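Local coordinates for FAA hydrolase family protein (Pseudomonas aeruginosa, PDB 6J5Y) that probably hydrolyses fumarylpyruvate as a member of the fumarylacetoacetate hydrolase superfamily, holding a manganese ion and pyruvate in its pocket, at residues Ile89-Glu102 and Ala181-Pro195. Numbering follows the deposited sequence.
Sequences IGKGGCDIPLEQAE and AETVSYLSRFFELRP
L98 CD2 meets the Y186 ring obliquely at CE1, 4.1 Å away, while the backbone oxygen of E182 sits over one face of that ring, toward its rim. W178 adds an edge-to-face ring contact; the guanidinium of R189 has CD1 of Y186 over its centre, and that of R194 has P195 CD. L98 also enters as a knob into the hole formed by A181, E182, S185 and Y186; the packing is tight, with CD2 3.4 Å from S185 CB. S185 and S188 bind the loop around D95 and I96. S185 OG donates to I96 O, modelled so short that its exact length is doubtful. S188 OG, placed between its own backbone N and carbonyl carbon (chi1 77°), gives its proton to S185 O and accepts I96 N in a nearly straight bond (167°). The S188 carbonyl takes D95 N at 2.9 Å, the donor standing well above the carbonyl plane. In the FAH fold this joins the loop leaving strand 79-89 to helix 180-190 and the turn after it. Beyond the helix, G93 and L193 make a single antiparallel hydrogen-bonded bridge, L193 N reaching G93 O at 3.1 Å. I96 CD1 also packs on V184 CG1 and L193 CD1, and I89 CD1 closes on V184 CG2 at 4.2 Å. A water accepts from A181 N and donates weakly to E102 OE1; the other oxygen, OE2, forms a salt bridge with R155.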
ATOM      1  N   ILE A  89      -9.826  -4.631  -5.397  1.00 21.05           N
ATOM      2  CA  ILE A  89     -11.315  -4.667  -5.505  1.00 21.39           C
ATOM      3  C   ILE A  89     -11.700  -5.314  -6.835  1.00 22.21           C
ATOM      4  O   ILE A  89     -11.251  -4.812  -7.864  1.00 19.81           O
ATOM      5  CB  ILE A  89     -11.925  -3.260  -5.389  1.00 21.04           C
ATOM      6  CG1 ILE A  89     -11.578  -2.579  -4.059  1.00 18.90           C
ATOM      7  CG2 ILE A  89     -13.441  -3.324  -5.632  1.00 22.20           C
ATOM      8  CD1 ILE A  89     -11.904  -3.387  -2.827  1.00 21.06           C
ATOM      9  N   GLY A  90     -12.506  -6.380  -6.793  1.00 21.66           N
ATOM     10  CA  GLY A  90     -13.048  -7.039  -7.992  1.00 24.58           C
ATOM     11  C   GLY A  90     -14.486  -6.639  -8.235  1.00 27.18           C
ATOM     12  O   GLY A  90     -14.908  -6.654  -9.378  1.00 31.74           O
ATOM     13  N   LYS A  91     -15.214  -6.314  -7.175  1.00 30.13           N
ATOM     14  CA  LYS A  91     -16.660  -5.999  -7.223  1.00 30.86           C
ATOM     15  C   LYS A  91     -16.873  -4.666  -6.490  1.00 27.39           C
ATOM     16  O   LYS A  91     -16.490  -4.551  -5.311  1.00 25.79           O
ATOM     17  CB  LYS A  91     -17.438  -7.179  -6.634  1.00 35.47           C
ATOM     18  CG  LYS A  91     -18.951  -7.138  -6.822  1.00 43.35           C
ATOM     19  CD  LYS A  91     -19.663  -8.411  -6.364  1.00 49.23           C
ATOM     20  CE  LYS A  91     -19.975  -8.426  -4.880  1.00 53.68           C
ATOM     21  NZ  LYS A  91     -21.034  -9.415  -4.554  1.00 59.40           N
ATOM     22  N   GLY A  92     -17.466  -3.681  -7.155  1.00 24.81           N
ATOM     23  CA  GLY A  92     -17.712  -2.365  -6.531  1.00 25.33           C
ATOM     24  C   GLY A  92     -18.865  -2.331  -5.526  1.00 23.54           C
ATOM     25  O   GLY A  92     -19.469  -3.383  -5.209  1.00 23.40           O
ATOM     26  N   GLY A  93     -19.196  -1.134  -5.054  1.00 21.48           N
ATOM     27  CA  GLY A  93     -20.436  -0.883  -4.297  1.00 22.05           C
ATOM     28  C   GLY A  93     -20.274   0.226  -3.283  1.00 21.58           C
ATOM     29  O   GLY A  93     -19.129   0.653  -3.038  1.00 21.89           O
ATOM     30  N   CYS A  94     -21.381   0.586  -2.644  1.00 23.59           N
ATOM     31  CA  CYS A  94     -21.532   1.691  -1.665  1.00 28.60           C
ATOM     32  C   CYS A  94     -22.053   1.083  -0.370  1.00 28.53           C
ATOM     33  O   CYS A  94     -22.909   0.165  -0.476  1.00 25.02           O
ATOM     34  CB  CYS A  94     -22.558   2.724  -2.123  1.00 32.68           C
ATOM     35  SG  CYS A  94     -22.198   3.422  -3.754  1.00 42.17           S
ATOM     36  N   ASP A  95     -21.599   1.583   0.774  1.00 26.07           N
ATOM     37  CA  ASP A  95     -22.116   1.162   2.101  1.00 30.52           C
ATOM     38  C   ASP A  95     -22.191  -0.361   2.147  1.00 28.84           C
ATOM     39  O   ASP A  95     -23.256  -0.876   2.490  1.00 28.70           O
ATOM     40  CB  ASP A  95     -23.511   1.741   2.370  1.00 32.05           C
ATOM     41  CG  ASP A  95     -23.514   3.250   2.536  1.00 34.55           C
ATOM     42  OD1 ASP A  95     -22.449   3.858   2.413  1.00 34.57           O
ATOM     43  OD2 ASP A  95     -24.571   3.792   2.837  1.00 43.48           O
ATOM     44  N   ILE A  96     -21.077  -1.030   1.848  1.00 28.56           N
ATOM     45  CA  ILE A  96     -20.983  -2.508   1.776  1.00 25.71           C
ATOM     46  C   ILE A  96     -21.020  -3.050   3.202  1.00 24.66           C
ATOM     47  O   ILE A  96     -20.150  -2.744   4.029  1.00 23.34           O
ATOM     48  CB  ILE A  96     -19.722  -2.958   1.012  1.00 25.25           C
ATOM     49  CG1 ILE A  96     -19.683  -2.386  -0.413  1.00 25.37           C
ATOM     50  CG2 ILE A  96     -19.616  -4.471   1.018  1.00 22.78           C
ATOM     51  CD1 ILE A  96     -18.315  -2.464  -1.069  1.00 25.84           C
ATOM     52  N   PRO A  97     -22.010  -3.915   3.507  1.00 22.78           N
ATOM     53  CA  PRO A  97     -22.061  -4.596   4.805  1.00 23.62           C
ATOM     54  C   PRO A  97     -20.764  -5.358   5.148  1.00 23.03           C
ATOM     55  O   PRO A  97     -20.169  -5.958   4.275  1.00 23.30           O
ATOM     56  CB  PRO A  97     -23.257  -5.536   4.622  1.00 24.68           C
ATOM     57  CG  PRO A  97     -24.156  -4.786   3.637  1.00 25.20           C
ATOM     58  CD  PRO A  97     -23.161  -4.225   2.640  1.00 24.80           C
ATOM     59  N   LEU A  98     -20.364  -5.341   6.415  1.00 25.71           N
ATOM     60  CA  LEU A  98     -19.135  -6.025   6.917  1.00 26.81           C
ATOM     61  C   LEU A  98     -19.146  -7.496   6.506  1.00 25.26           C
ATOM     62  O   LEU A  98     -18.097  -7.999   6.108  1.00 24.55           O
ATOM     63  CB  LEU A  98     -19.036  -5.911   8.440  1.00 28.09           C
ATOM     64  CG  LEU A  98     -18.950  -4.488   8.994  1.00 29.47           C
ATOM     65  CD1 LEU A  98     -18.975  -4.517  10.516  1.00 31.01           C
ATOM     66  CD2 LEU A  98     -17.684  -3.790   8.509  1.00 31.04           C
ATOM     67  N   GLU A  99     -20.303  -8.144   6.553  1.00 26.65           N
ATOM     68  CA  GLU A  99     -20.444  -9.608   6.299  1.00 26.89           C
ATOM     69  C   GLU A  99     -20.117  -9.981   4.844  1.00 27.58           C
ATOM     70  O   GLU A  99     -19.753 -11.133   4.618  1.00 28.00           O
ATOM     71  CB  GLU A  99     -21.852 -10.058   6.677  1.00 28.05           C
ATOM     72  CG  GLU A  99     -22.136  -9.937   8.172  1.00 26.87           C
ATOM     73  CD  GLU A  99     -22.635  -8.582   8.608  1.00 26.37           C
ATOM     74  OE1 GLU A  99     -22.901  -7.779   7.718  1.00 26.37           O
ATOM     75  OE2 GLU A  99     -22.769  -8.336   9.847  1.00 26.22           O
ATOM     76  N   GLN A 100     -20.255  -9.088   3.869  1.00 26.07           N
ATOM     77  CA  GLN A 100     -19.953  -9.436   2.447  1.00 26.52           C
ATOM     78  C   GLN A 100     -18.734  -8.646   1.932  1.00 26.02           C
ATOM     79  O   GLN A 100     -18.415  -8.795   0.738  1.00 29.34           O
ATOM     80  CB  GLN A 100     -21.169  -9.187   1.548  1.00 27.59           C
ATOM     81  CG  GLN A 100     -21.643  -7.739   1.529  1.00 27.12           C
ATOM     82  CD  GLN A 100     -22.484  -7.409   0.320  1.00 29.03           C
ATOM     83  OE1 GLN A 100     -23.726  -7.448   0.355  1.00 27.34           O
ATOM     84  NE2 GLN A 100     -21.810  -7.062  -0.765  1.00 25.28           N
ATOM     85  N   ALA A 101     -18.081  -7.840   2.773  1.00 25.64           N
ATOM     86  CA  ALA A 101     -17.061  -6.844   2.353  1.00 26.02           C
ATOM     87  C   ALA A 101     -15.874  -7.540   1.676  1.00 25.36           C
ATOM     88  O   ALA A 101     -15.467  -7.128   0.590  1.00 21.71           O
ATOM     89  CB  ALA A 101     -16.620  -6.047   3.545  1.00 25.98           C
ATOM     90  N   GLU A 102     -15.333  -8.583   2.292  1.00 28.48           N
ATOM     91  CA  GLU A 102     -14.171  -9.329   1.743  1.00 28.62           C
ATOM     92  C   GLU A 102     -14.533  -9.994   0.423  1.00 28.18           C
ATOM     93  O   GLU A 102     -13.614 -10.235  -0.368  1.00 27.62           O
ATOM     94  CB  GLU A 102     -13.701 -10.397   2.710  1.00 30.03           C
ATOM     95  CG  GLU A 102     -12.720  -9.854   3.712  1.00 32.28           C
ATOM     96  CD  GLU A 102     -12.573 -10.751   4.916  1.00 35.91           C
ATOM     97  OE1 GLU A 102     -11.441 -10.942   5.348  1.00 36.45           O
ATOM     98  OE2 GLU A 102     -13.613 -11.254   5.406  1.00 37.77           O
ATOM     99  N   ALA A 181     -12.007  -6.270   5.827  1.00 20.23           N
ATOM    100  CA  ALA A 181     -13.484  -6.221   5.730  1.00 21.61           C
ATOM    101  C   ALA A 181     -14.005  -4.871   6.220  1.00 20.69           C
ATOM    102  O   ALA A 181     -14.837  -4.287   5.559  1.00 20.69           O
ATOM    103  CB  ALA A 181     -14.092  -7.354   6.535  1.00 21.82           C
ATOM    104  N   GLU A 182     -13.543  -4.432   7.382  1.00 23.00           N
ATOM    105  CA  GLU A 182     -13.863  -3.102   7.941  1.00 24.43           C
ATOM    106  C   GLU A 182     -13.402  -1.971   7.002  1.00 23.61           C
ATOM    107  O   GLU A 182     -14.173  -0.992   6.836  1.00 19.46           O
ATOM    108  CB  GLU A 182     -13.184  -2.978   9.295  1.00 27.39           C
ATOM    109  CG  GLU A 182     -13.918  -3.694  10.406  1.00 29.75           C
ATOM    110  CD  GLU A 182     -13.046  -3.917  11.623  1.00 32.64           C
ATOM    111  OE1 GLU A 182     -11.940  -4.445  11.453  1.00 33.41           O
ATOM    112  OE2 GLU A 182     -13.458  -3.540  12.720  1.00 35.70           O
ATOM    113  N   THR A 183     -12.175  -2.036   6.473  1.00 23.93           N
ATOM    114  CA  THR A 183     -11.607  -0.937   5.636  1.00 25.79           C
ATOM    115  C   THR A 183     -12.449  -0.829   4.360  1.00 24.33           C
ATOM    116  O   THR A 183     -12.735   0.288   3.917  1.00 22.94           O
ATOM    117  CB  THR A 183     -10.099  -1.101   5.364  1.00 27.88           C
ATOM    118  OG1 THR A 183      -9.854  -2.252   4.563  1.00 37.28           O
ATOM    119  CG2 THR A 183      -9.269  -1.207   6.620  1.00 25.95           C
ATOM    120  N   VAL A 184     -12.827  -1.955   3.756  1.00 23.24           N
ATOM    121  CA  VAL A 184     -13.673  -1.950   2.527  1.00 23.56           C
ATOM    122  C   VAL A 184     -15.054  -1.362   2.851  1.00 23.24           C
ATOM    123  O   VAL A 184     -15.485  -0.484   2.117  1.00 22.55           O
ATOM    124  CB  VAL A 184     -13.756  -3.362   1.927  1.00 24.50           C
ATOM    125  CG1 VAL A 184     -14.860  -3.507   0.898  1.00 24.71           C
ATOM    126  CG2 VAL A 184     -12.404  -3.780   1.372  1.00 24.92           C
ATOM    127  N   SER A 185     -15.727  -1.832   3.907  1.00 25.53           N
ATOM    128  CA  SER A 185     -17.021  -1.273   4.369  1.00 24.19           C
ATOM    129  C   SER A 185     -16.866   0.224   4.588  1.00 23.28           C
ATOM    130  O   SER A 185     -17.670   0.976   4.032  1.00 21.18           O
ATOM    131  CB  SER A 185     -17.549  -1.923   5.634  1.00 24.27           C
ATOM    132  OG  SER A 185     -18.067  -3.192   5.324  1.00 27.23           O
ATOM    133  N   TYR A 186     -15.871   0.653   5.357  1.00 23.20           N
ATOM    134  CA  TYR A 186     -15.823   2.081   5.787  1.00 23.96           C
ATOM    135  C   TYR A 186     -15.448   2.975   4.597  1.00 22.48           C
ATOM    136  O   TYR A 186     -16.077   4.011   4.405  1.00 23.74           O
ATOM    137  CB  TYR A 186     -14.974   2.255   7.045  1.00 24.52           C
ATOM    138  CG  TYR A 186     -15.455   1.451   8.226  1.00 26.69           C
ATOM    139  CD1 TYR A 186     -16.753   0.962   8.293  1.00 29.61           C
ATOM    140  CD2 TYR A 186     -14.618   1.176   9.288  1.00 29.92           C
ATOM    141  CE1 TYR A 186     -17.198   0.227   9.378  1.00 32.89           C
ATOM    142  CE2 TYR A 186     -15.051   0.457  10.393  1.00 31.52           C
ATOM    143  CZ  TYR A 186     -16.339  -0.041  10.428  1.00 33.85           C
ATOM    144  OH  TYR A 186     -16.767  -0.787  11.489  1.00 37.65           O
ATOM    145  N   LEU A 187     -14.474   2.580   3.787  1.00 23.52           N
ATOM    146  CA  LEU A 187     -14.121   3.299   2.532  1.00 23.83           C
ATOM    147  C   LEU A 187     -15.385   3.495   1.691  1.00 22.76           C
ATOM    148  O   LEU A 187     -15.600   4.614   1.146  1.00 22.61           O
ATOM    149  CB  LEU A 187     -13.073   2.450   1.809  1.00 25.66           C
ATOM    150  CG  LEU A 187     -12.014   3.120   0.945  1.00 27.05           C
ATOM    151  CD1 LEU A 187     -11.390   4.372   1.570  1.00 25.87           C
ATOM    152  CD2 LEU A 187     -10.947   2.079   0.632  1.00 25.15           C
ATOM    153  N   SER A 188     -16.220   2.456   1.603  1.00 23.25           N
ATOM    154  CA  SER A 188     -17.436   2.428   0.746  1.00 22.64           C
ATOM    155  C   SER A 188     -18.527   3.375   1.276  1.00 21.79           C
ATOM    156  O   SER A 188     -19.500   3.527   0.553  1.00 21.52           O
ATOM    157  CB  SER A 188     -17.973   1.012   0.573  1.00 24.04           C
ATOM    158  OG  SER A 188     -18.685   0.563   1.720  1.00 23.34           O
ATOM    159  N   ARG A 189     -18.408   3.923   2.495  1.00 21.15           N
ATOM    160  CA  ARG A 189     -19.301   5.015   2.989  1.00 22.68           C
ATOM    161  C   ARG A 189     -18.963   6.346   2.297  1.00 21.46           C
ATOM    162  O   ARG A 189     -19.882   7.123   2.103  1.00 18.95           O
ATOM    163  CB  ARG A 189     -19.156   5.249   4.494  1.00 23.96           C
ATOM    164  CG  ARG A 189     -19.729   4.125   5.338  1.00 27.38           C
ATOM    165  CD  ARG A 189     -19.541   4.360   6.836  1.00 29.58           C
ATOM    166  NE  ARG A 189     -20.041   3.192   7.566  1.00 30.96           N
ATOM    167  CZ  ARG A 189     -19.947   2.999   8.874  1.00 32.25           C
ATOM    168  NH1 ARG A 189     -19.370   3.899   9.640  1.00 33.91           N
ATOM    169  NH2 ARG A 189     -20.433   1.894   9.414  1.00 33.84           N
ATOM    170  N   PHE A 190     -17.676   6.590   1.998  1.00 20.23           N
ATOM    171  CA  PHE A 190     -17.147   7.881   1.490  1.00 21.56           C
ATOM    172  C   PHE A 190     -17.004   7.931  -0.037  1.00 22.44           C
ATOM    173  O   PHE A 190     -16.986   9.061  -0.600  1.00 22.47           O
ATOM    174  CB  PHE A 190     -15.804   8.147   2.159  1.00 22.40           C
ATOM    175  CG  PHE A 190     -15.959   8.381   3.634  1.00 23.57           C
ATOM    176  CD1 PHE A 190     -16.325   9.626   4.123  1.00 24.65           C
ATOM    177  CD2 PHE A 190     -15.782   7.344   4.533  1.00 24.82           C
ATOM    178  CE1 PHE A 190     -16.482   9.834   5.482  1.00 23.97           C
ATOM    179  CE2 PHE A 190     -15.937   7.557   5.891  1.00 24.35           C
ATOM    180  CZ  PHE A 190     -16.258   8.811   6.365  1.00 24.99           C
ATOM    181  N   PHE A 191     -16.853   6.768  -0.686  1.00 24.85           N
ATOM    182  CA  PHE A 191     -16.590   6.638  -2.142  1.00 23.41           C
ATOM    183  C   PHE A 191     -17.309   5.389  -2.649  1.00 25.01           C
ATOM    184  O   PHE A 191     -17.363   4.377  -1.912  1.00 25.22           O
ATOM    185  CB  PHE A 191     -15.091   6.483  -2.431  1.00 22.64           C
ATOM    186  CG  PHE A 191     -14.182   7.457  -1.723  1.00 25.12           C
ATOM    187  CD1 PHE A 191     -13.942   8.727  -2.247  1.00 24.72           C
ATOM    188  CD2 PHE A 191     -13.567   7.110  -0.528  1.00 23.17           C
ATOM    189  CE1 PHE A 191     -13.105   9.620  -1.589  1.00 23.51           C
ATOM    190  CE2 PHE A 191     -12.739   8.001   0.126  1.00 23.60           C
ATOM    191  CZ  PHE A 191     -12.514   9.256  -0.401  1.00 23.57           C
ATOM    192  N   GLU A 192     -17.796   5.411  -3.887  1.00 23.60           N
ATOM    193  CA  GLU A 192     -18.253   4.164  -4.540  1.00 23.90           C
ATOM    194  C   GLU A 192     -17.016   3.346  -4.932  1.00 22.92           C
ATOM    195  O   GLU A 192     -16.255   3.776  -5.791  1.00 20.65           O
ATOM    196  CB  GLU A 192     -19.107   4.449  -5.772  1.00 26.04           C
ATOM    197  CG  GLU A 192     -19.646   3.177  -6.382  1.00 29.87           C
ATOM    198  CD  GLU A 192     -20.463   3.382  -7.639  1.00 35.69           C
ATOM    199  OE1 GLU A 192     -20.524   4.531  -8.121  1.00 37.60           O
ATOM    200  OE2 GLU A 192     -20.989   2.397  -8.150  1.00 38.78           O
ATOM    201  N   LEU A 193     -16.826   2.162  -4.356  1.00 20.66           N
ATOM    202  CA  LEU A 193     -15.675   1.331  -4.764  1.00 21.71           C
ATOM    203  C   LEU A 193     -16.014   0.733  -6.128  1.00 21.28           C
ATOM    204  O   LEU A 193     -17.193   0.581  -6.434  1.00 20.08           O
ATOM    205  CB  LEU A 193     -15.378   0.266  -3.709  1.00 21.87           C
ATOM    206  CG  LEU A 193     -15.061   0.813  -2.323  1.00 23.27           C
ATOM    207  CD1 LEU A 193     -14.667  -0.317  -1.383  1.00 23.33           C
ATOM    208  CD2 LEU A 193     -13.969   1.876  -2.380  1.00 24.25           C
ATOM    209  N   ARG A 194     -15.010   0.526  -6.956  1.00 22.37           N
ATOM    210  CA  ARG A 194     -15.207  -0.038  -8.318  1.00 21.99           C
ATOM    211  C   ARG A 194     -14.116  -1.060  -8.569  1.00 21.14           C
ATOM    212  O   ARG A 194     -13.062  -1.024  -7.921  1.00 19.52           O
ATOM    213  CB  ARG A 194     -15.146   1.081  -9.371  1.00 21.54           C
ATOM    214  CG  ARG A 194     -16.256   2.110  -9.254  1.00 23.71           C
ATOM    215  CD  ARG A 194     -17.618   1.557  -9.593  1.00 25.72           C
ATOM    216  NE  ARG A 194     -17.638   1.170 -10.997  1.00 26.54           N
ATOM    217  CZ  ARG A 194     -18.311   0.146 -11.502  1.00 29.91           C
ATOM    218  NH1 ARG A 194     -18.984  -0.678 -10.717  1.00 32.54           N
ATOM    219  NH2 ARG A 194     -18.257  -0.091 -12.800  1.00 33.60           N
ATOM    220  N   PRO A 195     -14.307  -1.962  -9.561  1.00 23.88           N
ATOM    221  CA  PRO A 195     -13.268  -2.920  -9.911  1.00 22.07           C
ATOM    222  C   PRO A 195     -12.022  -2.139 -10.339  1.00 22.16           C
ATOM    223  O   PRO A 195     -12.172  -1.125 -11.004  1.00 21.64           O
ATOM    224  CB  PRO A 195     -13.879  -3.775 -11.035  1.00 21.64           C
ATOM    225  CG  PRO A 195     -15.371  -3.577 -10.866  1.00 23.95           C
ATOM    226  CD  PRO A 195     -15.532  -2.150 -10.361  1.00 22.37           C
TER
HETATM  227  O   HOH W   1     -11.175  -8.876   7.093  1.00 23.68           O